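Aldehyde dehydrogenase (Bartonella henselae, PDB 3I44) probably catalyses the NAD(P)+-dependent oxidation of aldehydes to carboxylic acids, as other members of the aldehyde dehydrogenase family do. Local coordinates at residues A[32-37]-A[207-212]; A[91-96]-A[212-217]. The protein carries 1 engineered substitution. One frame throughout, in Å; residues are numbered along the deposited sequence.

Contact 1: A[32-37]-A[207-212]; sequences GLWDDP and FAEILD
W34 reaches across from strand 33-35 and sets the far rim of its indole on helix 202-213 at A208 and E209. The strand lies at one edge of a four-stranded sheet near the start of the chain. The helix is the crossover of a beta-alpha-beta unit whose parallel strands are 191-195 and 221-223, so the contact joins the N-terminal sheet to the Rossmann-type domain, which in this family binds the nucleotide and probably does so here. With CG anti to its own carbonyl carbon (chi1 -71°), the indole swings forward from the strand, and its six-membered ring leads. W34 CZ2 comes 3.7 Å from A208 CB, and W34 CH2 lies 3.8 Å from the same methyl. Both A208 CB and E209 CG come at the ring obliquely, the latter at 4.0 Å from W34 CZ2. E209 then runs on, extended, across the indole at about a right angle, and its carboxylate plane stands 87° from the ring plane. The carboxylate is turned to other work: OE1 is in a salt bridge with R101. On the strand side, Y29 meets the indole with its own ring and also hydrogen-bonds D212 OD1. That oxygen lies 3.8 Å from G32 O, a contact between two acceptors, whose mutual repulsion the Y29 hydroxyl bound to D212 OD1 probably eases. The polar edge of the indole is linked to the helix through one water, which lies in the ring plane, accepts from W34 NE1 at 2.9 Å and donates to D212 OD2 at 2.9 Å.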
ATOM      1  N   GLY A  32     -10.841 -17.669  22.631  1.00 27.66           N
ATOM      2  CA  GLY A  32     -11.670 -17.393  23.792  1.00 28.44           C
ATOM      3  C   GLY A  32     -11.145 -17.897  25.129  1.00 29.03           C
ATOM      4  O   GLY A  32     -11.828 -17.747  26.112  1.00 28.88           O
ATOM      5  N   LEU A  33      -9.935 -18.458  25.163  1.00 29.92           N
ATOM      6  CA  LEU A  33      -9.376 -19.076  26.369  1.00 31.22           C
ATOM      7  C   LEU A  33      -7.903 -18.734  26.556  1.00 30.54           C
ATOM      8  O   LEU A  33      -7.145 -18.646  25.570  1.00 29.69           O
ATOM      9  CB  LEU A  33      -9.472 -20.611  26.279  1.00 32.13           C
ATOM     10  CG  LEU A  33     -10.871 -21.253  26.271  1.00 35.79           C
ATOM     11  CD1 LEU A  33     -10.747 -22.763  26.072  1.00 37.55           C
ATOM     12  CD2 LEU A  33     -11.622 -20.950  27.565  1.00 37.94           C
ATOM     13  N   TRP A  34      -7.499 -18.594  27.815  1.00 30.20           N
ATOM     14  CA  TRP A  34      -6.081 -18.474  28.162  1.00 30.99           C
ATOM     15  C   TRP A  34      -5.489 -19.875  28.216  1.00 32.55           C
ATOM     16  O   TRP A  34      -5.946 -20.686  29.014  1.00 31.95           O
ATOM     17  CB  TRP A  34      -5.899 -17.752  29.502  1.00 30.66           C
ATOM     18  CG  TRP A  34      -6.211 -16.312  29.410  1.00 28.97           C
ATOM     19  CD1 TRP A  34      -7.363 -15.695  29.780  1.00 28.67           C
ATOM     20  CD2 TRP A  34      -5.352 -15.295  28.900  1.00 26.64           C
ATOM     21  NE1 TRP A  34      -7.281 -14.343  29.518  1.00 28.31           N
ATOM     22  CE2 TRP A  34      -6.054 -14.074  28.982  1.00 28.25           C
ATOM     23  CE3 TRP A  34      -4.060 -15.295  28.377  1.00 26.78           C
ATOM     24  CZ2 TRP A  34      -5.506 -12.870  28.557  1.00 26.42           C
ATOM     25  CZ3 TRP A  34      -3.514 -14.092  27.962  1.00 25.68           C
ATOM     26  CH2 TRP A  34      -4.245 -12.902  28.059  1.00 25.94           C
ATOM     27  N   ASP A  35      -4.501 -20.167  27.370  1.00 33.62           N
ATOM     28  CA  ASP A  35      -3.903 -21.505  27.320  1.00 35.40           C
ATOM     29  C   ASP A  35      -2.373 -21.425  27.333  1.00 35.76           C
ATOM     30  O   ASP A  35      -1.789 -20.385  26.967  1.00 33.83           O
ATOM     31  CB  ASP A  35      -4.388 -22.255  26.065  1.00 36.41           C
ATOM     32  CG  ASP A  35      -4.144 -23.777  26.139  1.00 41.59           C
ATOM     33  OD1 ASP A  35      -3.967 -24.357  27.265  1.00 45.37           O
ATOM     34  OD2 ASP A  35      -4.137 -24.390  25.045  1.00 47.78           O
ATOM     35  N   ASP A  36      -1.739 -22.532  27.759  1.00 35.92           N
ATOM     36  CA  ASP A  36      -0.276 -22.664  27.795  1.00 36.02           C
ATOM     37  C   ASP A  36       0.302 -22.622  26.395  1.00 34.87           C
ATOM     38  O   ASP A  36      -0.341 -23.043  25.468  1.00 34.50           O
ATOM     39  CB  ASP A  36       0.120 -24.020  28.434  1.00 37.17           C
ATOM     40  CG  ASP A  36      -0.385 -24.180  29.881  1.00 39.11           C
ATOM     41  OD1 ASP A  36      -0.592 -23.175  30.600  1.00 42.39           O
ATOM     42  OD2 ASP A  36      -0.565 -25.339  30.306  1.00 45.76           O
ATOM     43  N   PRO A  37       1.536 -22.133  26.232  1.00 34.44           N
ATOM     44  CA  PRO A  37       2.209 -22.293  24.934  1.00 34.58           C
ATOM     45  C   PRO A  37       2.525 -23.772  24.616  1.00 35.36           C
ATOM     46  O   PRO A  37       2.517 -24.587  25.526  1.00 34.64           O
ATOM     47  CB  PRO A  37       3.521 -21.548  25.142  1.00 34.44           C
ATOM     48  CG  PRO A  37       3.799 -21.728  26.607  1.00 34.90           C
ATOM     49  CD  PRO A  37       2.469 -21.721  27.298  1.00 34.38           C
ATOM     50  N   PHE A 207      -5.607  -5.876  27.997  1.00 21.76           N
ATOM     51  CA  PHE A 207      -6.538  -5.528  26.925  1.00 22.46           C
ATOM     52  C   PHE A 207      -7.256  -6.784  26.444  1.00 22.64           C
ATOM     53  O   PHE A 207      -8.477  -6.769  26.212  1.00 22.70           O
ATOM     54  CB  PHE A 207      -5.824  -4.830  25.772  1.00 22.47           C
ATOM     55  CG  PHE A 207      -6.745  -4.314  24.715  1.00 23.40           C
ATOM     56  CD1 PHE A 207      -7.433  -3.121  24.901  1.00 25.60           C
ATOM     57  CD2 PHE A 207      -6.938  -5.010  23.544  1.00 24.94           C
ATOM     58  CE1 PHE A 207      -8.302  -2.624  23.926  1.00 24.00           C
ATOM     59  CE2 PHE A 207      -7.793  -4.520  22.554  1.00 27.17           C
ATOM     60  CZ  PHE A 207      -8.466  -3.323  22.749  1.00 26.75           C
ATOM     61  N   ALA A 208      -6.506  -7.883  26.354  1.00 22.42           N
ATOM     62  CA  ALA A 208      -7.099  -9.185  26.049  1.00 22.23           C
ATOM     63  C   ALA A 208      -8.189  -9.538  27.046  1.00 22.57           C
ATOM     64  O   ALA A 208      -9.248  -9.993  26.643  1.00 22.43           O
ATOM     65  CB  ALA A 208      -6.039 -10.295  25.996  1.00 21.10           C
ATOM     66  N   GLU A 209      -7.911  -9.371  28.338  1.00 22.99           N
ATOM     67  CA  GLU A 209      -8.930  -9.619  29.365  1.00 23.33           C
ATOM     68  C   GLU A 209     -10.141  -8.709  29.216  1.00 23.17           C
ATOM     69  O   GLU A 209     -11.249  -9.108  29.529  1.00 24.12           O
ATOM     70  CB  GLU A 209      -8.372  -9.417  30.771  1.00 22.84           C
ATOM     71  CG  GLU A 209      -7.319 -10.416  31.195  1.00 25.80           C
ATOM     72  CD  GLU A 209      -6.806 -10.118  32.615  1.00 28.81           C
ATOM     73  OE1 GLU A 209      -7.605  -9.777  33.490  1.00 31.87           O
ATOM     74  OE2 GLU A 209      -5.606 -10.161  32.853  1.00 32.53           O
ATOM     75  N   ILE A 210      -9.914  -7.451  28.834  1.00 23.30           N
ATOM     76  CA  ILE A 210     -11.021  -6.533  28.555  1.00 21.93           C
ATOM     77  C   ILE A 210     -11.935  -7.112  27.471  1.00 21.64           C
ATOM     78  O   ILE A 210     -13.157  -7.170  27.663  1.00 19.84           O
ATOM     79  CB  ILE A 210     -10.514  -5.138  28.253  1.00 21.34           C
ATOM     80  CG1 ILE A 210      -9.941  -4.548  29.548  1.00 22.55           C
ATOM     81  CG2 ILE A 210     -11.646  -4.186  27.736  1.00 20.46           C
ATOM     82  CD1 ILE A 210      -9.001  -3.336  29.366  1.00 21.50           C
ATOM     83  N   LEU A 211     -11.341  -7.620  26.384  1.00 21.89           N
ATOM     84  CA  LEU A 211     -12.090  -8.113  25.232  1.00 23.54           C
ATOM     85  C   LEU A 211     -12.832  -9.403  25.595  1.00 24.47           C
ATOM     86  O   LEU A 211     -13.949  -9.649  25.177  1.00 25.30           O
ATOM     87  CB  LEU A 211     -11.174  -8.353  24.012  1.00 23.49           C
ATOM     88  CG  LEU A 211     -11.154  -7.182  23.025  1.00 23.29           C
ATOM     89  CD1 LEU A 211     -10.712  -5.881  23.709  1.00 21.59           C
ATOM     90  CD2 LEU A 211     -10.252  -7.520  21.835  1.00 22.55           C
ATOM     91  N   ASP A 212     -12.207 -10.196  26.432  1.00 25.64           N
ATOM     92  CA  ASP A 212     -12.813 -11.428  26.889  1.00 26.30           C
ATOM     93  C   ASP A 212     -14.040 -11.132  27.756  1.00 26.49           C
ATOM     94  O   ASP A 212     -15.065 -11.754  27.596  1.00 26.26           O
ATOM     95  CB  ASP A 212     -11.773 -12.194  27.677  1.00 26.50           C
ATOM     96  CG  ASP A 212     -12.285 -13.519  28.174  1.00 27.31           C
ATOM     97  OD1 ASP A 212     -12.741 -14.331  27.371  1.00 25.25           O
ATOM     98  OD2 ASP A 212     -12.181 -13.737  29.373  1.00 30.75           O
TER
HETATM   99  O   HOH W   1      -9.635 -12.949  30.548  1.00 29.66           O

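Contact 2: A[91-96]-A[212-217]; sequences VEKILE and DEAALP
K93 and I94, neighbours on helix 84-100, hold the methyl of A214 between them where the chain turns at the far end of helix 202-213. The lysine is worth following outward. Its CB is directed at the facing segment but stays 4.4 Å from A214 CB. CG, placed anti to the backbone N (chi1 -171°), does the touching: it lies alongside the alanine, 4.0 Å from both A214 CA and A214 CB. Past CG the chain bends at chi2 and again at chi3, so CD and CE lead away from A214 and forward along their own helix. NZ ends there in a salt bridge with E96 OE1 at 2.9 Å, one turn further on. The ammonium comes to that oxygen from above the carboxylate plane, 41° out of it. The lysine thus gives its aliphatic base to the contact and its charge to its own helix.

I94 works on the more buried side. Its CG1 packs 3.8 Å from A214 CB. A214 is also the residue whose CA comes nearest the other segment, 5.7 Å from I94 CA. A Schellman motif follows directly: A215 takes a positive phi of 61°, and its N bonds back to D212 O. The turn redirects the chain so that L216 leans back toward I94, its side chain resting on F90, L186 and L211. Around this point, A214 also touches I97 and E213 bridges to K100, both further along helix 84-100. That helix is backed by helices 117-141 and 174-188, which pack against V91, while the chain leaving the Schellman turn heads for strand 221-223.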
ATOM      1  N   VAL A  91     -17.717  -2.818  20.490  1.00 22.05           N
ATOM      2  CA  VAL A  91     -16.722  -1.754  20.724  1.00 21.87           C
ATOM      3  C   VAL A  91     -17.143  -0.796  21.852  1.00 21.52           C
ATOM      4  O   VAL A  91     -16.331  -0.377  22.671  1.00 20.48           O
ATOM      5  CB  VAL A  91     -16.419  -1.014  19.416  1.00 22.43           C
ATOM      6  CG1 VAL A  91     -15.545   0.281  19.669  1.00 21.70           C
ATOM      7  CG2 VAL A  91     -15.724  -2.007  18.475  1.00 21.14           C
ATOM      8  N   GLU A  92     -18.432  -0.512  21.941  1.00 21.26           N
ATOM      9  CA  GLU A  92     -18.925   0.286  23.074  1.00 20.95           C
ATOM     10  C   GLU A  92     -18.742  -0.449  24.392  1.00 20.56           C
ATOM     11  O   GLU A  92     -18.370   0.149  25.396  1.00 20.26           O
ATOM     12  CB  GLU A  92     -20.358   0.787  22.802  1.00 20.81           C
ATOM     13  CG  GLU A  92     -20.354   1.818  21.585  1.00 21.55           C
ATOM     14  CD  GLU A  92     -21.675   2.605  21.442  1.00 24.68           C
ATOM     15  OE1 GLU A  92     -22.693   2.203  22.092  1.00 21.33           O
ATOM     16  OE2 GLU A  92     -21.690   3.634  20.706  1.00 22.30           O
ATOM     17  N   LYS A  93     -18.978  -1.752  24.381  1.00 21.17           N
ATOM     18  CA  LYS A  93     -18.771  -2.581  25.561  1.00 21.84           C
ATOM     19  C   LYS A  93     -17.280  -2.635  25.956  1.00 21.75           C
ATOM     20  O   LYS A  93     -16.922  -2.501  27.127  1.00 21.78           O
ATOM     21  CB  LYS A  93     -19.320  -3.988  25.310  1.00 22.13           C
ATOM     22  CG  LYS A  93     -19.348  -4.907  26.563  1.00 25.79           C
ATOM     23  CD  LYS A  93     -19.934  -4.130  27.763  1.00 30.64           C
ATOM     24  CE  LYS A  93     -20.883  -4.918  28.614  1.00 34.81           C
ATOM     25  NZ  LYS A  93     -21.860  -3.971  29.264  1.00 36.43           N
ATOM     26  N   ILE A  94     -16.412  -2.748  24.956  1.00 21.65           N
ATOM     27  CA  ILE A  94     -14.987  -2.735  25.187  1.00 20.59           C
ATOM     28  C   ILE A  94     -14.584  -1.413  25.861  1.00 20.21           C
ATOM     29  O   ILE A  94     -13.836  -1.422  26.807  1.00 21.30           O
ATOM     30  CB  ILE A  94     -14.221  -2.947  23.870  1.00 20.60           C
ATOM     31  CG1 ILE A  94     -14.338  -4.420  23.417  1.00 21.51           C
ATOM     32  CG2 ILE A  94     -12.722  -2.480  24.022  1.00 18.25           C
ATOM     33  CD1 ILE A  94     -13.816  -4.658  21.932  1.00 22.59           C
ATOM     34  N   LEU A  95     -15.061  -0.280  25.347  1.00 20.17           N
ATOM     35  CA  LEU A  95     -14.779   1.008  25.941  1.00 20.52           C
ATOM     36  C   LEU A  95     -15.227   1.073  27.409  1.00 21.13           C
ATOM     37  O   LEU A  95     -14.490   1.551  28.260  1.00 20.48           O
ATOM     38  CB  LEU A  95     -15.472   2.120  25.164  1.00 20.18           C
ATOM     39  CG  LEU A  95     -15.240   3.546  25.698  1.00 20.84           C
ATOM     40  CD1 LEU A  95     -13.719   3.866  25.798  1.00 20.09           C
ATOM     41  CD2 LEU A  95     -15.961   4.587  24.839  1.00 20.74           C
ATOM     42  N   GLU A  96     -16.457   0.626  27.671  1.00 22.27           N
ATOM     43  CA  GLU A  96     -16.995   0.605  29.033  1.00 23.40           C
ATOM     44  C   GLU A  96     -16.084  -0.198  29.971  1.00 22.64           C
ATOM     45  O   GLU A  96     -15.769   0.275  31.049  1.00 23.35           O
ATOM     46  CB  GLU A  96     -18.409   0.034  29.057  1.00 24.46           C
ATOM     47  CG  GLU A  96     -18.852  -0.303  30.451  1.00 28.61           C
ATOM     48  CD  GLU A  96     -20.274  -0.779  30.522  1.00 33.33           C
ATOM     49  OE1 GLU A  96     -20.800  -1.326  29.543  1.00 36.24           O
ATOM     50  OE2 GLU A  96     -20.846  -0.633  31.603  1.00 38.57           O
ATOM     51  N   ASP A 212     -12.207 -10.196  26.432  1.00 25.64           N
ATOM     52  CA  ASP A 212     -12.813 -11.428  26.889  1.00 26.30           C
ATOM     53  C   ASP A 212     -14.040 -11.132  27.756  1.00 26.49           C
ATOM     54  O   ASP A 212     -15.065 -11.754  27.596  1.00 26.26           O
ATOM     55  CB  ASP A 212     -11.773 -12.194  27.677  1.00 26.50           C
ATOM     56  CG  ASP A 212     -12.285 -13.519  28.174  1.00 27.31           C
ATOM     57  OD1 ASP A 212     -12.741 -14.331  27.371  1.00 25.25           O
ATOM     58  OD2 ASP A 212     -12.181 -13.737  29.373  1.00 30.75           O
ATOM     59  N   GLU A 213     -13.916 -10.159  28.664  1.00 27.69           N
ATOM     60  CA  GLU A 213     -15.033  -9.728  29.518  1.00 27.43           C
ATOM     61  C   GLU A 213     -16.162  -9.093  28.688  1.00 27.97           C
ATOM     62  O   GLU A 213     -17.338  -9.171  29.055  1.00 28.02           O
ATOM     63  CB  GLU A 213     -14.547  -8.758  30.592  1.00 26.98           C
ATOM     64  CG  GLU A 213     -15.636  -8.387  31.631  1.00 28.53           C
ATOM     65  CD  GLU A 213     -15.158  -7.474  32.773  1.00 30.00           C
ATOM     66  OE1 GLU A 213     -16.037  -6.925  33.481  1.00 31.20           O
ATOM     67  OE2 GLU A 213     -13.931  -7.291  32.963  1.00 29.80           O
ATOM     68  N   ALA A 214     -15.798  -8.472  27.569  1.00 27.99           N
ATOM     69  CA  ALA A 214     -16.769  -7.936  26.600  1.00 27.83           C
ATOM     70  C   ALA A 214     -17.501  -9.030  25.821  1.00 28.16           C
ATOM     71  O   ALA A 214     -18.388  -8.729  25.030  1.00 27.38           O
ATOM     72  CB  ALA A 214     -16.072  -6.966  25.623  1.00 27.88           C
ATOM     73  N   ALA A 215     -17.115 -10.293  26.031  1.00 28.07           N
ATOM     74  CA  ALA A 215     -17.735 -11.441  25.376  1.00 28.22           C
ATOM     75  C   ALA A 215     -17.614 -11.412  23.850  1.00 28.07           C
ATOM     76  O   ALA A 215     -18.450 -11.919  23.137  1.00 27.51           O
ATOM     77  CB  ALA A 215     -19.222 -11.618  25.819  1.00 28.82           C
ATOM     78  N   LEU A 216     -16.520 -10.855  23.359  1.00 27.95           N
ATOM     79  CA  LEU A 216     -16.204 -10.923  21.946  1.00 27.91           C
ATOM     80  C   LEU A 216     -16.132 -12.412  21.561  1.00 28.30           C
ATOM     81  O   LEU A 216     -15.517 -13.197  22.287  1.00 27.60           O
ATOM     82  CB  LEU A 216     -14.865 -10.210  21.704  1.00 27.81           C
ATOM     83  CG  LEU A 216     -14.552  -9.634  20.345  1.00 27.12           C
ATOM     84  CD1 LEU A 216     -15.542  -8.518  19.929  1.00 23.99           C
ATOM     85  CD2 LEU A 216     -13.118  -9.179  20.362  1.00 26.10           C
ATOM     86  N   PRO A 217     -16.776 -12.819  20.439  1.00 28.70           N
ATOM     87  CA  PRO A 217     -16.825 -14.231  20.065  1.00 28.35           C
ATOM     88  C   PRO A 217     -15.461 -14.890  19.947  1.00 28.63           C
ATOM     89  O   PRO A 217     -14.466 -14.264  19.519  1.00 28.15           O
ATOM     90  CB  PRO A 217     -17.515 -14.217  18.706  1.00 28.55           C
ATOM     91  CG  PRO A 217     -18.317 -12.996  18.700  1.00 29.12           C
ATOM     92  CD  PRO A 217     -17.509 -11.987  19.469  1.00 29.53           C
TER

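How the contacts relate
Both contacts use helix 202-213, their centres about 13 Å apart; D212 belongs to both but touches the other side in contact 1 alone. Contact 1 is a surface contact, where the N-terminal sheet lies on the helix through one aromatic ring, a bridging water and charged neighbours. Contact 2 is largely buried and joins helix 84-100 to the turn at the end of helix 202-213: aliphatic groups, the lysine base among them, do the packing. The two meet where L211 CD1 lies 3.8 Å from I94 CD1 and L211 CD2 3.6 Å from L216 CD2. The helix offers a partly polar flank to the sheet and a mostly apolar one to helix 84-100, with E213 and K100 paired at its margin.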